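Local coordinates for beta-lactamase-related domain-containing protein (Bacteroides dorei DSM 17855, PDB 5TGF) that is of unknown function but is probably a serine hydrolase related to beta-lactamases and penicillin-binding proteins, at residues T205-Y218 / P294-I307. Sequence-based numbering, arbitrary orientation.
Sequences TTLNDYIRFLKMIY and PWINKRDGVYGFFI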
loop_
_atom_site.group_PDB
_atom_site.type_symbol
_atom_site.label_atom_id
_atom_site.label_comp_id
_atom_site.label_asym_id
_atom_site.label_seq_id
_atom_site.Cartn_x
_atom_site.Cartn_y
_atom_site.Cartn_z
ATOM N N THR A 205 8.468 6.474 -6.336
ATOM C CA THR A 205 7.691 7.702 -6.219
ATOM C C THR A 205 8.463 8.806 -5.474
ATOM O O THR A 205 9.640 8.689 -5.214
ATOM C CB THR A 205 6.317 7.417 -5.588
ATOM O OG1 THR A 205 5.407 8.508 -5.819
ATOM C CG2 THR A 205 6.416 7.118 -4.124
ATOM N N THR A 206 7.791 9.918 -5.241
ATOM C CA THR A 206 8.387 11.050 -4.524
ATOM C C THR A 206 7.423 11.471 -3.431
ATOM O O THR A 206 6.237 11.127 -3.475
ATOM C CB THR A 206 8.624 12.229 -5.476
ATOM O OG1 THR A 206 7.368 12.666 -6.006
ATOM C CG2 THR A 206 9.515 11.835 -6.654
ATOM N N LEU A 207 7.893 12.311 -2.517
ATOM C CA LEU A 207 7.018 12.909 -1.531
ATOM C C LEU A 207 5.881 13.691 -2.201
ATOM O O LEU A 207 4.710 13.477 -1.840
ATOM C CB LEU A 207 7.781 13.845 -0.610
ATOM C CG LEU A 207 6.917 14.594 0.424
ATOM C CD1 LEU A 207 6.350 13.600 1.433
ATOM C CD2 LEU A 207 7.664 15.724 1.114
ATOM N N ASN A 208 6.211 14.531 -3.201
ATOM C CA ASN A 208 5.212 15.396 -3.830
ATOM C C ASN A 208 4.176 14.574 -4.583
ATOM O O ASN A 208 2.993 14.841 -4.461
ATOM C CB ASN A 208 5.868 16.435 -4.762
ATOM C CG ASN A 208 6.654 17.492 -3.998
ATOM O OD1 ASN A 208 6.427 17.716 -2.801
ATOM N ND2 ASN A 208 7.634 18.110 -4.672
ATOM N N ASP A 209 4.610 13.533 -5.297
ATOM C CA ASP A 209 3.685 12.663 -6.001
ATOM C C ASP A 209 2.735 11.952 -5.042
ATOM O O ASP A 209 1.524 11.946 -5.257
ATOM C CB ASP A 209 4.424 11.639 -6.848
ATOM C CG ASP A 209 4.872 12.199 -8.179
ATOM O OD1 ASP A 209 4.775 13.445 -8.411
ATOM O OD2 ASP A 209 5.306 11.367 -8.996
ATOM N N TYR A 210 3.266 11.322 -3.992
ATOM C CA TYR A 210 2.418 10.467 -3.168
ATOM C C TYR A 210 1.440 11.293 -2.312
ATOM O O TYR A 210 0.324 10.866 -2.031
ATOM C CB TYR A 210 3.288 9.555 -2.261
ATOM C CG TYR A 210 2.612 8.280 -1.825
ATOM C CD1 TYR A 210 1.644 8.288 -0.828
ATOM C CD2 TYR A 210 2.974 7.048 -2.362
ATOM C CE1 TYR A 210 1.065 7.118 -0.381
ATOM C CE2 TYR A 210 2.342 5.880 -1.957
ATOM C CZ TYR A 210 1.393 5.918 -0.977
ATOM O OH TYR A 210 0.743 4.769 -0.600
ATOM N N ILE A 211 1.850 12.496 -1.932
ATOM C CA ILE A 211 0.939 13.408 -1.234
ATOM C C ILE A 211 -0.293 13.730 -2.105
ATOM O O ILE A 211 -1.385 13.865 -1.580
ATOM C CB ILE A 211 1.706 14.689 -0.789
ATOM C CG1 ILE A 211 2.481 14.406 0.512
ATOM C CG2 ILE A 211 0.773 15.864 -0.512
ATOM C CD1 ILE A 211 1.593 14.244 1.756
ATOM N N ARG A 212 -0.112 13.875 -3.419
ATOM C CA ARG A 212 -1.264 14.090 -4.320
ATOM C C ARG A 212 -2.233 12.933 -4.305
ATOM O O ARG A 212 -3.473 13.135 -4.277
ATOM C CB ARG A 212 -0.831 14.380 -5.773
ATOM C CG ARG A 212 0.003 15.643 -5.937
ATOM C CD ARG A 212 0.756 15.625 -7.258
ATOM N NE ARG A 212 1.474 16.874 -7.447
ATOM C CZ ARG A 212 0.994 17.925 -8.091
ATOM N NH1 ARG A 212 -0.176 17.869 -8.685
ATOM N NH2 ARG A 212 1.705 19.026 -8.156
ATOM N N PHE A 213 -1.685 11.715 -4.311
ATOM C CA PHE A 213 -2.469 10.499 -4.182
ATOM C C PHE A 213 -3.293 10.456 -2.882
ATOM O O PHE A 213 -4.483 10.167 -2.922
ATOM C CB PHE A 213 -1.533 9.259 -4.229
ATOM C CG PHE A 213 -2.242 7.965 -3.954
ATOM C CD1 PHE A 213 -3.083 7.408 -4.894
ATOM C CD2 PHE A 213 -2.149 7.353 -2.702
ATOM C CE1 PHE A 213 -3.787 6.242 -4.626
ATOM C CE2 PHE A 213 -2.850 6.175 -2.419
ATOM C CZ PHE A 213 -3.677 5.618 -3.386
ATOM N N LEU A 214 -2.635 10.714 -1.752
ATOM C CA LEU A 214 -3.287 10.673 -0.431
ATOM C C LEU A 214 -4.410 11.742 -0.302
ATOM O O LEU A 214 -5.491 11.454 0.217
ATOM C CB LEU A 214 -2.257 10.858 0.677
ATOM C CG LEU A 214 -1.372 9.644 1.007
ATOM C CD1 LEU A 214 -0.294 10.060 1.989
ATOM C CD2 LEU A 214 -2.186 8.475 1.524
ATOM N N LYS A 215 -4.171 12.920 -0.865
ATOM C CA LYS A 215 -5.195 13.973 -0.908
ATOM C C LYS A 215 -6.453 13.468 -1.614
ATOM O O LYS A 215 -7.576 13.641 -1.113
ATOM C CB LYS A 215 -4.654 15.219 -1.604
ATOM C CG LYS A 215 -5.608 16.420 -1.592
ATOM C CD LYS A 215 -5.113 17.595 -2.421
ATOM C CE LYS A 215 -6.127 18.750 -2.345
ATOM N NZ LYS A 215 -5.716 19.911 -3.175
HETATM N N MSE A 216 -6.276 12.846 -2.774
HETATM C CA MSE A 216 -7.370 12.211 -3.490
HETATM C C MSE A 216 -8.112 11.223 -2.635
HETATM O O MSE A 216 -9.345 11.217 -2.616
HETATM C CB MSE A 216 -6.852 11.579 -4.787
HETATM C CG MSE A 216 -7.988 11.012 -5.653
HETATM SE SE MSE A 216 -8.321 9.103 -5.274
HETATM C CE MSE A 216 -6.597 8.343 -5.864
ATOM N N ILE A 217 -7.394 10.311 -1.968
ATOM C CA ILE A 217 -8.039 9.318 -1.136
ATOM C C ILE A 217 -8.784 9.983 0.026
ATOM O O ILE A 217 -9.890 9.553 0.385
ATOM C CB ILE A 217 -6.988 8.289 -0.587
ATOM C CG1 ILE A 217 -6.419 7.464 -1.742
ATOM C CG2 ILE A 217 -7.597 7.343 0.410
ATOM C CD1 ILE A 217 -7.396 6.520 -2.417
ATOM N N TYR A 218 -8.144 10.966 0.639
ATOM C CA TYR A 218 -8.703 11.696 1.781
ATOM C C TYR A 218 -10.029 12.377 1.413
ATOM O O TYR A 218 -10.917 12.504 2.254
ATOM C CB TYR A 218 -7.713 12.744 2.303
ATOM C CG TYR A 218 -8.250 13.459 3.539
ATOM C CD1 TYR A 218 -8.160 12.865 4.790
ATOM C CD2 TYR A 218 -8.848 14.722 3.451
ATOM C CE1 TYR A 218 -8.684 13.474 5.927
ATOM C CE2 TYR A 218 -9.338 15.359 4.591
ATOM C CZ TYR A 218 -9.258 14.703 5.823
ATOM O OH TYR A 218 -9.704 15.278 6.984
ATOM N N PRO A 294 2.969 6.067 4.550
ATOM C CA PRO A 294 1.834 6.895 4.284
ATOM C C PRO A 294 0.649 6.573 5.195
ATOM O O PRO A 294 0.360 5.398 5.451
ATOM C CB PRO A 294 1.518 6.545 2.836
ATOM C CG PRO A 294 1.865 5.075 2.732
ATOM C CD PRO A 294 2.909 4.807 3.779
ATOM N N TRP A 295 -0.075 7.589 5.644
ATOM C CA TRP A 295 -1.265 7.326 6.434
ATOM C C TRP A 295 -2.330 8.384 6.316
ATOM O O TRP A 295 -2.049 9.554 5.968
ATOM C CB TRP A 295 -0.896 7.124 7.893
ATOM C CG TRP A 295 -0.736 8.379 8.689
ATOM C CD1 TRP A 295 -1.611 8.863 9.621
ATOM C CD2 TRP A 295 0.404 9.251 8.723
ATOM N NE1 TRP A 295 -1.127 10.042 10.156
ATOM C CE2 TRP A 295 0.130 10.266 9.678
ATOM C CE3 TRP A 295 1.638 9.270 8.052
ATOM C CZ2 TRP A 295 1.026 11.329 9.943
ATOM C CZ3 TRP A 295 2.533 10.324 8.309
ATOM C CH2 TRP A 295 2.228 11.319 9.275
ATOM N N ILE A 296 -3.532 7.983 6.698
ATOM C CA ILE A 296 -4.636 8.903 6.907
ATOM C C ILE A 296 -5.201 8.610 8.300
ATOM O O ILE A 296 -5.403 7.436 8.668
ATOM C CB ILE A 296 -5.716 8.694 5.858
ATOM C CG1 ILE A 296 -5.234 9.152 4.481
ATOM C CG2 ILE A 296 -7.004 9.389 6.241
ATOM C CD1 ILE A 296 -6.234 8.830 3.387
ATOM N N ASN A 297 -5.455 9.667 9.080
ATOM C CA ASN A 297 -6.221 9.560 10.325
ATOM C C ASN A 297 -7.459 10.454 10.225
ATOM O O ASN A 297 -7.359 11.708 10.240
ATOM C CB ASN A 297 -5.368 9.916 11.540
ATOM C CG ASN A 297 -6.107 9.665 12.866
ATOM O OD1 ASN A 297 -7.202 10.184 13.092
ATOM N ND2 ASN A 297 -5.539 8.826 13.709
ATOM N N LYS A 298 -8.610 9.822 10.053
ATOM C CA LYS A 298 -9.840 10.581 9.819
ATOM C C LYS A 298 -10.295 11.386 11.037
ATOM O O LYS A 298 -10.953 12.384 10.881
ATOM C CB LYS A 298 -10.964 9.679 9.338
ATOM C CG LYS A 298 -10.660 9.009 8.004
ATOM C CD LYS A 298 -11.824 8.154 7.560
ATOM C CE LYS A 298 -11.370 7.105 6.559
ATOM N NZ LYS A 298 -12.520 6.522 5.841
ATOM N N ARG A 299 -9.993 10.912 12.236
ATOM C CA ARG A 299 -10.352 11.625 13.439
ATOM C C ARG A 299 -9.527 12.890 13.625
ATOM O O ARG A 299 -10.092 13.914 13.987
ATOM C CB ARG A 299 -10.197 10.725 14.648
ATOM C CG ARG A 299 -11.293 9.676 14.697
ATOM C CD ARG A 299 -11.491 9.198 16.116
ATOM N NE ARG A 299 -12.481 8.129 16.165
ATOM C CZ ARG A 299 -12.586 7.277 17.171
ATOM N NH1 ARG A 299 -11.756 7.382 18.213
ATOM N NH2 ARG A 299 -13.526 6.334 17.132
ATOM N N ASP A 300 -8.230 12.822 13.324
ATOM C CA ASP A 300 -7.350 14.011 13.279
ATOM C C ASP A 300 -7.647 14.931 12.097
ATOM O O ASP A 300 -7.248 16.066 12.114
ATOM C CB ASP A 300 -5.879 13.621 13.169
ATOM C CG ASP A 300 -5.372 12.803 14.349
ATOM O OD1 ASP A 300 -6.007 12.892 15.423
ATOM O OD2 ASP A 300 -4.326 12.089 14.185
ATOM N N GLY A 301 -8.255 14.402 11.045
ATOM C CA GLY A 301 -8.386 15.104 9.770
ATOM C C GLY A 301 -7.052 15.264 9.032
ATOM O O GLY A 301 -6.832 16.265 8.345
ATOM N N VAL A 302 -6.169 14.280 9.206
ATOM C CA VAL A 302 -4.797 14.340 8.755
ATOM C C VAL A 302 -4.527 13.321 7.627
ATOM O O VAL A 302 -5.026 12.173 7.663
ATOM C CB VAL A 302 -3.834 14.070 9.940
ATOM C CG1 VAL A 302 -2.484 13.658 9.454
ATOM C CG2 VAL A 302 -3.689 15.302 10.836
ATOM N N TYR A 303 -3.748 13.741 6.634
ATOM C CA TYR A 303 -2.965 12.792 5.849
ATOM C C TYR A 303 -1.491 13.201 5.825
ATOM O O TYR A 303 -1.155 14.378 5.978
ATOM C CB TYR A 303 -3.561 12.564 4.459
ATOM C CG TYR A 303 -3.610 13.790 3.571
ATOM C CD1 TYR A 303 -2.588 14.049 2.691
ATOM C CD2 TYR A 303 -4.705 14.648 3.581
ATOM C CE1 TYR A 303 -2.593 15.155 1.881
ATOM C CE2 TYR A 303 -4.751 15.749 2.723
ATOM C CZ TYR A 303 -3.669 15.992 1.887
ATOM O OH TYR A 303 -3.617 17.075 1.050
ATOM N N GLY A 304 -0.604 12.205 5.817
ATOM C CA GLY A 304 0.812 12.442 5.754
ATOM C C GLY A 304 1.610 11.346 5.063
ATOM O O GLY A 304 1.161 10.183 4.897
ATOM N N PHE A 305 2.866 11.657 4.810
ATOM C CA PHE A 305 3.744 10.684 4.171
ATOM C C PHE A 305 5.156 10.990 4.605
ATOM O O PHE A 305 5.618 12.139 4.478
ATOM C CB PHE A 305 3.604 10.752 2.661
ATOM C CG PHE A 305 4.439 9.733 1.915
ATOM C CD1 PHE A 305 4.498 8.411 2.351
ATOM C CD2 PHE A 305 5.014 10.051 0.700
ATOM C CE1 PHE A 305 5.181 7.441 1.640
ATOM C CE2 PHE A 305 5.717 9.101 -0.015
ATOM C CZ PHE A 305 5.824 7.796 0.461
ATOM N N PHE A 306 5.836 9.986 5.151
ATOM C CA PHE A 306 7.293 10.031 5.326
ATOM C C PHE A 306 7.933 9.115 4.282
ATOM O O PHE A 306 7.598 7.896 4.186
ATOM C CB PHE A 306 7.672 9.572 6.741
ATOM C CG PHE A 306 9.141 9.363 6.960
ATOM C CD1 PHE A 306 10.010 10.454 7.119
ATOM C CD2 PHE A 306 9.663 8.091 7.089
ATOM C CE1 PHE A 306 11.364 10.246 7.381
ATOM C CE2 PHE A 306 11.000 7.885 7.324
ATOM C CZ PHE A 306 11.863 8.969 7.444
ATOM N N ILE A 307 8.869 9.680 3.507
ATOM C CA ILE A 307 9.561 8.925 2.459
ATOM C C ILE A 307 11.066 8.865 2.760
ATOM O O ILE A 307 11.698 9.858 3.159
ATOM C CB ILE A 307 9.275 9.477 1.055
ATOM C CG1 ILE A 307 9.691 8.486 -0.023
ATOM C CG2 ILE A 307 9.920 10.839 0.851
ATOM C CD1 ILE A 307 9.305 8.949 -1.434
#
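Tyr303, Tyr218 and Phe305 bury more surface than any other residues where helix 207-218 packs on the hairpin 294-307. The Tyr303 ring lies against the helix backbone: Lys215 CA sits over one face, 4.0 Å from the ring centroid and 22° off its normal, a CH-pi contact. Lys215 CG runs 3.4 Å from Tyr303 OH. Tyr218 meets the same ring obliquely, its CG 3.7 Å from Tyr303 CD2. With CG anti to the backbone N (chi1 -177°), Tyr218 reaches the bulged turn of the hairpin, where its OH lies 3.1 Å from Gly301 CA. Ile296 CG2 meets the edge of the Tyr218 ring, 3.9 Å from CD1. Phe305 and Tyr210 stack face to face, offset, with centroids 4.4 Å apart and planes at 24°. Pro294 CB closes on Tyr210 CE1 at 3.3 Å, while Tyr210 OH is hydrogen-bonded to Ala59 O, near, without touching, a possible SxxK motif. Between the aromatic groups, Leu214 CD1 packs 3.3 Å from Gly304 O. Helix 207-218 thus packs on one face of the central strands, while Trp295 and Phe306 point away from it, onto helix 328-337. With no clear hydrogen bond crossing the interface, its cohesion rests mainly on apolar and aromatic packing.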